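Long-range contacts in putative dienelactone hydrolase (Klebsiella pneumoniae subsp. pneumoniae MGH 78578, PDB 3F67), which probably hydrolyses ester or lactone bonds, as a member of the dienelactone hydrolase family with an alpha/beta-hydrolase fold: residues I34-Q39 / I63-Y68; L118-C123 / A141-Y146; P171-Y176 / E203-P208. All coordinates share one frame; numbering follows the deposited sequence.

Contact 1. Residues I34-Q39 / I63-Y68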
loop_
_atom_site.group_PDB
_atom_site.type_symbol
_atom_site.label_atom_id
_atom_site.label_comp_id
_atom_site.label_asym_id
_atom_site.label_seq_id
_atom_site.Cartn_x
_atom_site.Cartn_y
_atom_site.Cartn_z
ATOM N N ILE A 34 -5.478 -4.022 11.903
ATOM C CA ILE A 34 -5.675 -2.880 11.012
ATOM C C ILE A 34 -4.906 -3.130 9.730
ATOM O O ILE A 34 -3.718 -3.471 9.802
ATOM C CB ILE A 34 -5.063 -1.608 11.660
ATOM C CG1 ILE A 34 -5.726 -1.332 13.035
ATOM C CG2 ILE A 34 -5.110 -0.403 10.687
ATOM C CD1 ILE A 34 -4.832 -0.535 13.952
ATOM N N VAL A 35 -5.550 -2.934 8.571
ATOM C CA VAL A 35 -4.772 -2.893 7.325
ATOM C C VAL A 35 -4.916 -1.486 6.733
ATOM O O VAL A 35 -6.012 -1.099 6.270
ATOM C CB VAL A 35 -5.210 -3.970 6.283
ATOM C CG1 VAL A 35 -4.343 -3.847 4.992
ATOM C CG2 VAL A 35 -5.111 -5.375 6.884
ATOM N N ILE A 36 -3.817 -0.746 6.714
ATOM C CA ILE A 36 -3.825 0.533 5.954
ATOM C C ILE A 36 -3.689 0.144 4.473
ATOM O O ILE A 36 -2.851 -0.696 4.135
ATOM C CB ILE A 36 -2.671 1.358 6.382
ATOM C CG1 ILE A 36 -2.826 1.763 7.881
ATOM C CG2 ILE A 36 -2.552 2.635 5.496
ATOM C CD1 ILE A 36 -1.627 2.597 8.363
ATOM N N VAL A 37 -4.526 0.717 3.609
ATOM C CA VAL A 37 -4.539 0.345 2.192
ATOM C C VAL A 37 -4.033 1.572 1.429
ATOM O O VAL A 37 -4.653 2.663 1.511
ATOM C CB VAL A 37 -5.972 0.022 1.727
ATOM C CG1 VAL A 37 -5.971 -0.261 0.212
ATOM C CG2 VAL A 37 -6.498 -1.245 2.472
ATOM N N VAL A 38 -2.922 1.418 0.698
ATOM C CA VAL A 38 -2.345 2.590 0.005
ATOM C C VAL A 38 -2.699 2.582 -1.474
ATOM O O VAL A 38 -2.384 1.623 -2.208
ATOM C CB VAL A 38 -0.815 2.674 0.122
ATOM C CG1 VAL A 38 -0.301 4.096 -0.329
ATOM C CG2 VAL A 38 -0.336 2.380 1.541
ATOM N N GLN A 39 -3.365 3.667 -1.893
ATOM C CA GLN A 39 -3.844 3.884 -3.275
ATOM C C GLN A 39 -2.765 3.768 -4.369
ATOM O O GLN A 39 -1.553 3.858 -4.082
ATOM C CB GLN A 39 -4.351 5.335 -3.296
ATOM C CG GLN A 39 -3.232 6.301 -2.912
ATOM C CD GLN A 39 -3.663 7.759 -3.083
ATOM O OE1 GLN A 39 -4.340 8.300 -2.213
ATOM N NE2 GLN A 39 -3.318 8.367 -4.220
ATOM N N ILE A 63 -8.365 0.652 6.051
ATOM C CA ILE A 63 -8.506 2.153 5.966
ATOM C C ILE A 63 -7.695 2.656 4.789
ATOM O O ILE A 63 -6.502 2.362 4.713
ATOM C CB ILE A 63 -7.982 2.850 7.263
ATOM C CG1 ILE A 63 -8.757 2.337 8.486
ATOM C CG2 ILE A 63 -8.169 4.389 7.144
ATOM C CD1 ILE A 63 -7.960 2.554 9.814
ATOM N N ALA A 64 -8.338 3.383 3.854
ATOM C CA ALA A 64 -7.619 3.935 2.697
ATOM C C ALA A 64 -7.674 5.475 2.794
ATOM O O ALA A 64 -8.725 6.070 2.519
ATOM C CB ALA A 64 -8.304 3.513 1.397
ATOM N N PRO A 65 -6.540 6.108 3.109
ATOM C CA PRO A 65 -6.484 7.590 3.155
ATOM C C PRO A 65 -6.293 8.229 1.762
ATOM O O PRO A 65 -5.607 7.668 0.894
ATOM C CB PRO A 65 -5.243 7.855 4.028
ATOM C CG PRO A 65 -4.318 6.682 3.726
ATOM C CD PRO A 65 -5.285 5.482 3.600
ATOM N N GLU A 66 -6.879 9.407 1.612
ATOM C CA GLU A 66 -6.748 10.232 0.434
ATOM C C GLU A 66 -5.418 10.983 0.550
ATOM O O GLU A 66 -5.390 12.173 0.923
ATOM C CB GLU A 66 -7.913 11.223 0.416
ATOM C CG GLU A 66 -8.232 11.758 -0.981
ATOM C CD GLU A 66 -8.670 10.659 -1.926
ATOM O OE1 GLU A 66 -7.780 9.987 -2.495
ATOM O OE2 GLU A 66 -9.903 10.478 -2.110
ATOM N N LEU A 67 -4.315 10.304 0.219
ATOM C CA LEU A 67 -2.972 10.873 0.525
ATOM C C LEU A 67 -2.617 12.143 -0.253
ATOM O O LEU A 67 -1.757 12.921 0.191
ATOM C CB LEU A 67 -1.886 9.798 0.330
ATOM C CG LEU A 67 -2.050 8.678 1.370
ATOM C CD1 LEU A 67 -1.316 7.400 0.964
ATOM C CD2 LEU A 67 -1.460 9.156 2.690
ATOM N N TYR A 68 -3.270 12.369 -1.399
ATOM C CA TYR A 68 -2.891 13.529 -2.234
ATOM C C TYR A 68 -3.657 14.802 -1.854
ATOM O O TYR A 68 -3.472 15.827 -2.508
ATOM C CB TYR A 68 -3.138 13.241 -3.735
ATOM C CG TYR A 68 -2.310 12.095 -4.347
ATOM C CD1 TYR A 68 -1.249 11.497 -3.637
ATOM C CD2 TYR A 68 -2.588 11.656 -5.647
ATOM C CE1 TYR A 68 -0.473 10.449 -4.232
ATOM C CE2 TYR A 68 -1.845 10.621 -6.255
ATOM C CZ TYR A 68 -0.797 10.035 -5.547
ATOM O OH TYR A 68 -0.092 9.015 -6.136
HETATM O O HOH W 1 -4.707 5.187 0.142
HETATM O O HOH W 2 -5.153 10.828 -2.932
#
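Strands 32-38 and 61-65, the parallel pair of a beta-alpha-beta unit connected through helix 46-57, meet here briefly, then part, and the side chain of Gln39 spans the gap. Pairing rests on Ile63 N to Val35 O (2.9 Å), in the carbonyl plane, and Val37 N to Ile63 O (2.8 Å), with the donor above that plane. Pro65 N carries no hydrogen; instead, water 1 donates to Val37 O and Pro65 O and accepts from Gln39 N. Gln39 CB points toward 63-68, CG occupies the crowded position between backbone N and carbonyl carbon (chi1 59°), and the chain then runs extended to its amide. OE1 accepts the backbone N-H of Leu67, N to OE1 3.2 Å, a bent bond with the donor above the amide plane, and water 2 also donates to it (water oxygen to OE1 2.8 Å). That water also joins Glu66 OE1, itself held by Val44 N, to Tyr68 N. NE2 stands over the centre of the Tyr68 ring, 3.2 Å above its plane, with amide and ring 54° apart. Val38 CG1 meets Leu67 CD1 at 3.7 Å, the two side chains crossing near a right angle. The chemistry implies a buried amide put to work at both ends: its oxygen holds the loop backbone, and its NH2, partly positive at the hydrogens, probably gains from the Tyr68 pi cloud.

Contact 2. Residues L118-C123 / A141-Y146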
loop_
_atom_site.group_PDB
_atom_site.type_symbol
_atom_site.label_atom_id
_atom_site.label_comp_id
_atom_site.label_asym_id
_atom_site.label_seq_id
_atom_site.Cartn_x
_atom_site.Cartn_y
_atom_site.Cartn_z
ATOM N N LEU A 118 -0.897 -3.411 10.084
ATOM C CA LEU A 118 -0.487 -4.068 8.806
ATOM C C LEU A 118 -0.667 -3.043 7.684
ATOM O O LEU A 118 -1.431 -2.068 7.835
ATOM C CB LEU A 118 -1.387 -5.270 8.548
ATOM C CG LEU A 118 -1.418 -6.326 9.647
ATOM C CD1 LEU A 118 -2.597 -7.268 9.428
ATOM C CD2 LEU A 118 -0.090 -7.086 9.708
ATOM N N ILE A 119 -0.018 -3.252 6.529
ATOM C CA ILE A 119 -0.240 -2.337 5.424
ATOM C C ILE A 119 -0.125 -3.091 4.102
ATOM O O ILE A 119 0.689 -4.021 3.964
ATOM C CB ILE A 119 0.774 -1.165 5.478
ATOM C CG1 ILE A 119 0.483 -0.122 4.408
ATOM C CG2 ILE A 119 2.249 -1.676 5.425
ATOM C CD1 ILE A 119 1.353 1.214 4.633
ATOM N N THR A 120 -0.942 -2.698 3.139
ATOM C CA THR A 120 -0.772 -3.191 1.770
ATOM C C THR A 120 -0.980 -2.021 0.807
ATOM O O THR A 120 -1.719 -1.072 1.108
ATOM C CB THR A 120 -1.734 -4.372 1.470
ATOM O OG1 THR A 120 -1.327 -5.012 0.252
ATOM C CG2 THR A 120 -3.229 -3.925 1.366
ATOM N N GLY A 121 -0.348 -2.088 -0.344
ATOM C CA GLY A 121 -0.469 -0.946 -1.268
ATOM C C GLY A 121 -0.154 -1.382 -2.679
ATOM O O GLY A 121 0.525 -2.385 -2.879
ATOM N N PHE A 122 -0.646 -0.608 -3.655
ATOM C CA PHE A 122 -0.632 -1.041 -5.057
ATOM C C PHE A 122 0.021 0.019 -5.912
ATOM O O PHE A 122 -0.312 1.181 -5.782
ATOM C CB PHE A 122 -2.090 -1.258 -5.547
ATOM C CG PHE A 122 -2.818 -2.270 -4.716
ATOM C CD1 PHE A 122 -2.826 -3.611 -5.094
ATOM C CD2 PHE A 122 -3.440 -1.867 -3.522
ATOM C CE1 PHE A 122 -3.484 -4.601 -4.256
ATOM C CE2 PHE A 122 -4.044 -2.817 -2.676
ATOM C CZ PHE A 122 -4.069 -4.171 -3.054
ATOM N N CYS A 123 0.941 -0.411 -6.764
ATOM C CA CYS A 123 1.511 0.465 -7.763
ATOM C C CYS A 123 2.313 1.578 -7.067
ATOM O O CYS A 123 3.265 1.263 -6.332
ATOM C CB CYS A 123 0.391 0.998 -8.651
ATOM S SG CYS A 123 1.111 1.719 -10.019
ATOM N N ALA A 141 3.586 -6.202 9.592
ATOM C CA ALA A 141 3.879 -6.821 8.300
ATOM C C ALA A 141 3.355 -5.964 7.170
ATOM O O ALA A 141 2.515 -5.055 7.396
ATOM C CB ALA A 141 3.242 -8.238 8.228
ATOM N N ALA A 142 3.867 -6.240 5.959
ATOM C CA ALA A 142 3.530 -5.393 4.796
ATOM C C ALA A 142 3.476 -6.260 3.545
ATOM O O ALA A 142 4.233 -7.229 3.413
ATOM C CB ALA A 142 4.595 -4.275 4.583
ATOM N N VAL A 143 2.553 -5.925 2.653
ATOM C CA VAL A 143 2.441 -6.578 1.327
ATOM C C VAL A 143 2.417 -5.494 0.255
ATOM O O VAL A 143 1.465 -4.692 0.191
ATOM C CB VAL A 143 1.182 -7.498 1.231
ATOM C CG1 VAL A 143 1.087 -8.153 -0.199
ATOM C CG2 VAL A 143 1.310 -8.628 2.332
ATOM N N ALA A 144 3.460 -5.487 -0.596
ATOM C CA ALA A 144 3.628 -4.421 -1.616
ATOM C C ALA A 144 3.302 -5.060 -2.963
ATOM O O ALA A 144 3.917 -6.084 -3.347
ATOM C CB ALA A 144 5.063 -3.944 -1.593
ATOM N N TRP A 145 2.344 -4.482 -3.689
ATOM C CA TRP A 145 2.027 -4.991 -5.017
ATOM C C TRP A 145 2.635 -4.079 -6.074
ATOM O O TRP A 145 2.289 -2.913 -6.148
ATOM C CB TRP A 145 0.539 -5.016 -5.257
ATOM C CG TRP A 145 -0.293 -5.811 -4.255
ATOM C CD1 TRP A 145 -0.500 -5.512 -2.914
ATOM C CD2 TRP A 145 -1.125 -6.962 -4.553
ATOM N NE1 TRP A 145 -1.393 -6.440 -2.372
ATOM C CE2 TRP A 145 -1.804 -7.307 -3.358
ATOM C CE3 TRP A 145 -1.354 -7.724 -5.722
ATOM C CZ2 TRP A 145 -2.712 -8.434 -3.280
ATOM C CZ3 TRP A 145 -2.293 -8.795 -5.694
ATOM C CH2 TRP A 145 -2.950 -9.139 -4.464
ATOM N N TYR A 146 3.523 -4.660 -6.878
ATOM C CA TYR A 146 4.181 -4.010 -8.039
ATOM C C TYR A 146 4.486 -2.534 -7.791
ATOM O O TYR A 146 4.008 -1.645 -8.531
ATOM C CB TYR A 146 3.350 -4.222 -9.316
ATOM C CG TYR A 146 1.842 -4.333 -9.140
ATOM C CD1 TYR A 146 1.032 -3.188 -9.094
ATOM C CD2 TYR A 146 1.223 -5.579 -9.100
ATOM C CE1 TYR A 146 -0.352 -3.282 -8.962
ATOM C CE2 TYR A 146 -0.176 -5.683 -8.995
ATOM C CZ TYR A 146 -0.936 -4.556 -8.912
ATOM O OH TYR A 146 -2.290 -4.652 -8.811
#
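Val143 O is the best-held polar atom, gripped by two donors from the neighbouring strand: the hydroxyl of Thr120, OG1 to O 2.8 Å, and the amide of Gly121, N to O 3.2 Å. The amide arrives nearly along the C=O axis, the hydroxyl from above the carbonyl plane. Thr120 puts OG1 there anti to its own backbone N. With its hydrogen directed at Val143 O, Thr120 OG1, in the indole plane at its edge, accepts a weak bond from Trp145 NE1 (3.0 Å), which probably helps to set the turn of the ring. Phe122 runs beside Trp145 and points the same way; its CE1 sits 3.1 Å above the indole plane, offset toward the rim, the rings oblique at 31°. At the C-terminal end Cys123 N donates to Trp145 O at 2.9 Å. The Tyr146 ring comes up against that same Cys123 N, its OH tied to Asn215 N. Cys123 has strained backbone angles, phi 65° and psi -119°, and sits at the N-cap position of helix 124-133. A parallel strand running through Gly121 into a strained cysteine and straight into a helix is consistent with the nucleophile elbow of alpha/beta hydrolases.

Contact 3. Residues P171-Y176 / E203-P208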
loop_
_atom_site.group_PDB
_atom_site.type_symbol
_atom_site.label_atom_id
_atom_site.label_comp_id
_atom_site.label_asym_id
_atom_site.label_seq_id
_atom_site.Cartn_x
_atom_site.Cartn_y
_atom_site.Cartn_z
ATOM N N PRO A 171 8.308 -7.892 8.197
ATOM C CA PRO A 171 8.367 -8.766 7.019
ATOM C C PRO A 171 7.551 -8.202 5.861
ATOM O O PRO A 171 6.375 -7.829 6.072
ATOM C CB PRO A 171 7.717 -10.091 7.512
ATOM C CG PRO A 171 7.797 -10.011 8.985
ATOM C CD PRO A 171 7.707 -8.575 9.364
ATOM N N VAL A 172 8.166 -8.130 4.672
ATOM C CA VAL A 172 7.477 -7.567 3.508
ATOM C C VAL A 172 7.392 -8.615 2.443
ATOM O O VAL A 172 8.399 -9.226 2.090
ATOM C CB VAL A 172 8.236 -6.364 2.894
ATOM C CG1 VAL A 172 7.404 -5.793 1.784
ATOM C CG2 VAL A 172 8.498 -5.270 3.960
ATOM N N LEU A 173 6.184 -8.830 1.941
ATOM C CA LEU A 173 5.961 -9.726 0.775
ATOM C C LEU A 173 5.730 -8.815 -0.431
ATOM O O LEU A 173 4.858 -7.916 -0.371
ATOM C CB LEU A 173 4.662 -10.521 0.996
ATOM C CG LEU A 173 4.097 -11.239 -0.216
ATOM C CD1 LEU A 173 5.094 -12.317 -0.809
ATOM C CD2 LEU A 173 2.810 -11.987 0.233
ATOM N N GLY A 174 6.460 -9.029 -1.526
ATOM C CA GLY A 174 6.176 -8.258 -2.751
ATOM C C GLY A 174 5.478 -9.154 -3.764
ATOM O O GLY A 174 5.828 -10.322 -3.918
ATOM N N LEU A 175 4.481 -8.617 -4.456
ATOM C CA LEU A 175 3.759 -9.395 -5.491
ATOM C C LEU A 175 3.965 -8.649 -6.812
ATOM O O LEU A 175 3.455 -7.539 -6.988
ATOM C CB LEU A 175 2.254 -9.459 -5.102
ATOM C CG LEU A 175 2.018 -10.183 -3.755
ATOM C CD1 LEU A 175 0.544 -9.997 -3.301
ATOM C CD2 LEU A 175 2.372 -11.731 -3.855
ATOM N N TYR A 176 4.738 -9.254 -7.732
ATOM C CA TYR A 176 5.249 -8.538 -8.911
ATOM C C TYR A 176 4.884 -9.315 -10.183
ATOM O O TYR A 176 4.717 -10.549 -10.136
ATOM C CB TYR A 176 6.777 -8.335 -8.762
ATOM C CG TYR A 176 7.048 -7.135 -7.858
ATOM C CD1 TYR A 176 6.731 -7.184 -6.479
ATOM C CD2 TYR A 176 7.591 -5.949 -8.378
ATOM C CE1 TYR A 176 6.908 -6.098 -5.665
ATOM C CE2 TYR A 176 7.798 -4.819 -7.552
ATOM C CZ TYR A 176 7.464 -4.912 -6.197
ATOM O OH TYR A 176 7.602 -3.809 -5.374
ATOM N N GLU A 203 10.273 -11.447 0.764
ATOM C CA GLU A 203 10.405 -12.212 -0.465
ATOM C C GLU A 203 9.557 -11.495 -1.472
ATOM O O GLU A 203 8.606 -10.793 -1.121
ATOM C CB GLU A 203 9.887 -13.636 -0.301
ATOM C CG GLU A 203 8.408 -13.632 0.000
ATOM C CD GLU A 203 7.952 -14.948 0.555
ATOM O OE1 GLU A 203 6.961 -15.494 0.044
ATOM O OE2 GLU A 203 8.611 -15.435 1.513
ATOM N N ILE A 204 9.939 -11.675 -2.721
ATOM C CA ILE A 204 9.235 -11.134 -3.888
ATOM C C ILE A 204 8.778 -12.318 -4.746
ATOM O O ILE A 204 9.593 -13.149 -5.189
ATOM C CB ILE A 204 10.168 -10.193 -4.726
ATOM C CG1 ILE A 204 10.519 -8.967 -3.870
ATOM C CG2 ILE A 204 9.490 -9.767 -6.004
ATOM C CD1 ILE A 204 11.642 -8.054 -4.467
ATOM N N VAL A 205 7.476 -12.407 -4.947
ATOM C CA VAL A 205 6.900 -13.439 -5.805
ATOM C C VAL A 205 6.645 -12.795 -7.152
ATOM O O VAL A 205 6.007 -11.735 -7.217
ATOM C CB VAL A 205 5.596 -13.950 -5.181
ATOM C CG1 VAL A 205 4.817 -14.900 -6.186
ATOM C CG2 VAL A 205 5.910 -14.649 -3.813
ATOM N N VAL A 206 7.169 -13.420 -8.230
ATOM C CA VAL A 206 6.999 -12.891 -9.573
ATOM C C VAL A 206 6.057 -13.789 -10.383
ATOM O O VAL A 206 6.306 -15.001 -10.518
ATOM C CB VAL A 206 8.342 -12.810 -10.302
ATOM C CG1 VAL A 206 8.121 -12.220 -11.692
ATOM C CG2 VAL A 206 9.303 -11.921 -9.500
ATOM N N TYR A 207 4.964 -13.211 -10.863
ATOM C CA TYR A 207 3.945 -13.941 -11.632
ATOM C C TYR A 207 4.293 -13.920 -13.120
ATOM O O TYR A 207 4.261 -12.857 -13.744
ATOM C CB TYR A 207 2.559 -13.318 -11.405
ATOM C CG TYR A 207 2.069 -13.602 -10.005
ATOM C CD1 TYR A 207 1.369 -14.788 -9.723
ATOM C CD2 TYR A 207 2.348 -12.715 -8.957
ATOM C CE1 TYR A 207 0.958 -15.097 -8.400
ATOM C CE2 TYR A 207 1.943 -13.013 -7.647
ATOM C CZ TYR A 207 1.236 -14.181 -7.397
ATOM O OH TYR A 207 0.822 -14.487 -6.129
ATOM N N PRO A 208 4.602 -15.095 -13.699
ATOM C CA PRO A 208 5.050 -15.149 -15.107
ATOM C C PRO A 208 4.095 -14.499 -16.114
ATOM O O PRO A 208 4.543 -13.963 -17.124
ATOM C CB PRO A 208 5.178 -16.660 -15.413
ATOM C CG PRO A 208 5.228 -17.357 -14.132
ATOM C CD PRO A 208 4.601 -16.417 -13.048
#
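Strand 172-177, helix 185-197 and strand 202-207 form a beta-alpha-beta unit, and this contact is where its two parallel strands meet at one margin of the sheet. Five backbone bonds alternate between them, starting with a longer one, Glu203 N to Val172 O at 3.2 Å. The others are short, among them Val205 N to Gly174 O, 2.8 Å and nearly straight at 170°, and Tyr176 N to Val205 O, also 2.8 Å and almost along the C=O axis. Gly174, with no side chain, leaves room for the Tyr176 ring, which brings its edge in plane to Gly174 CA. Across the pair, Tyr176 CD1 meets Ile204 CG2 at 3.8 Å, the two side chains crossing obliquely. Tyr176 OH is hydrogen-bonded outside the pair, to Gly147 O and Trp130 NE1. In the alpha/beta-hydrolase fold, helices cover both faces of such a sheet: here Ile204 and Val206 pack on helix 185-197, whereas Leu173, Glu203 and Tyr207 reach helix 224-238. On that second face Leu173 CD1 touches the aliphatic part of Glu203 at CG, 3.7 Å away, and also Val205 CG2 at 3.9 Å. Leu175 and Tyr207 lie side by side, pointing the same way, so that Leu175 CD2 comes up to the edge of the phenol ring, 4.0 Å from Tyr207 CE2. Tyr207 N donates to Tyr176 O, and that oxygen also lies at the edge of the Tyr207 ring; at the far end of that ring OH is hydrogen-bonded to Asp229 OD2.

All three contacts share one sheet, contact 2 between the others: its centre is about 11 Å from that of contact 1 and about 10 Å from that of contact 3. Val38 N probably bonds to Thr120 O (2.8 Å), joining contacts 1 and 2, while Ala144 N probably bonds to Leu173 O (2.8 Å), joining contacts 2 and 3. Trp145 CE2 packs on Leu175 CD1 at 3.6 Å. Contacts 1 and 3 do not touch, their nearest atoms about 11 Å apart. The likely active site lies at contact 2, where Cys123 probably forms a triad with His212 and Asp180; Val38 of contact 1 packs against the presumed nucleophile elbow, and Tyr176 of contact 3 lies near the triad without touching.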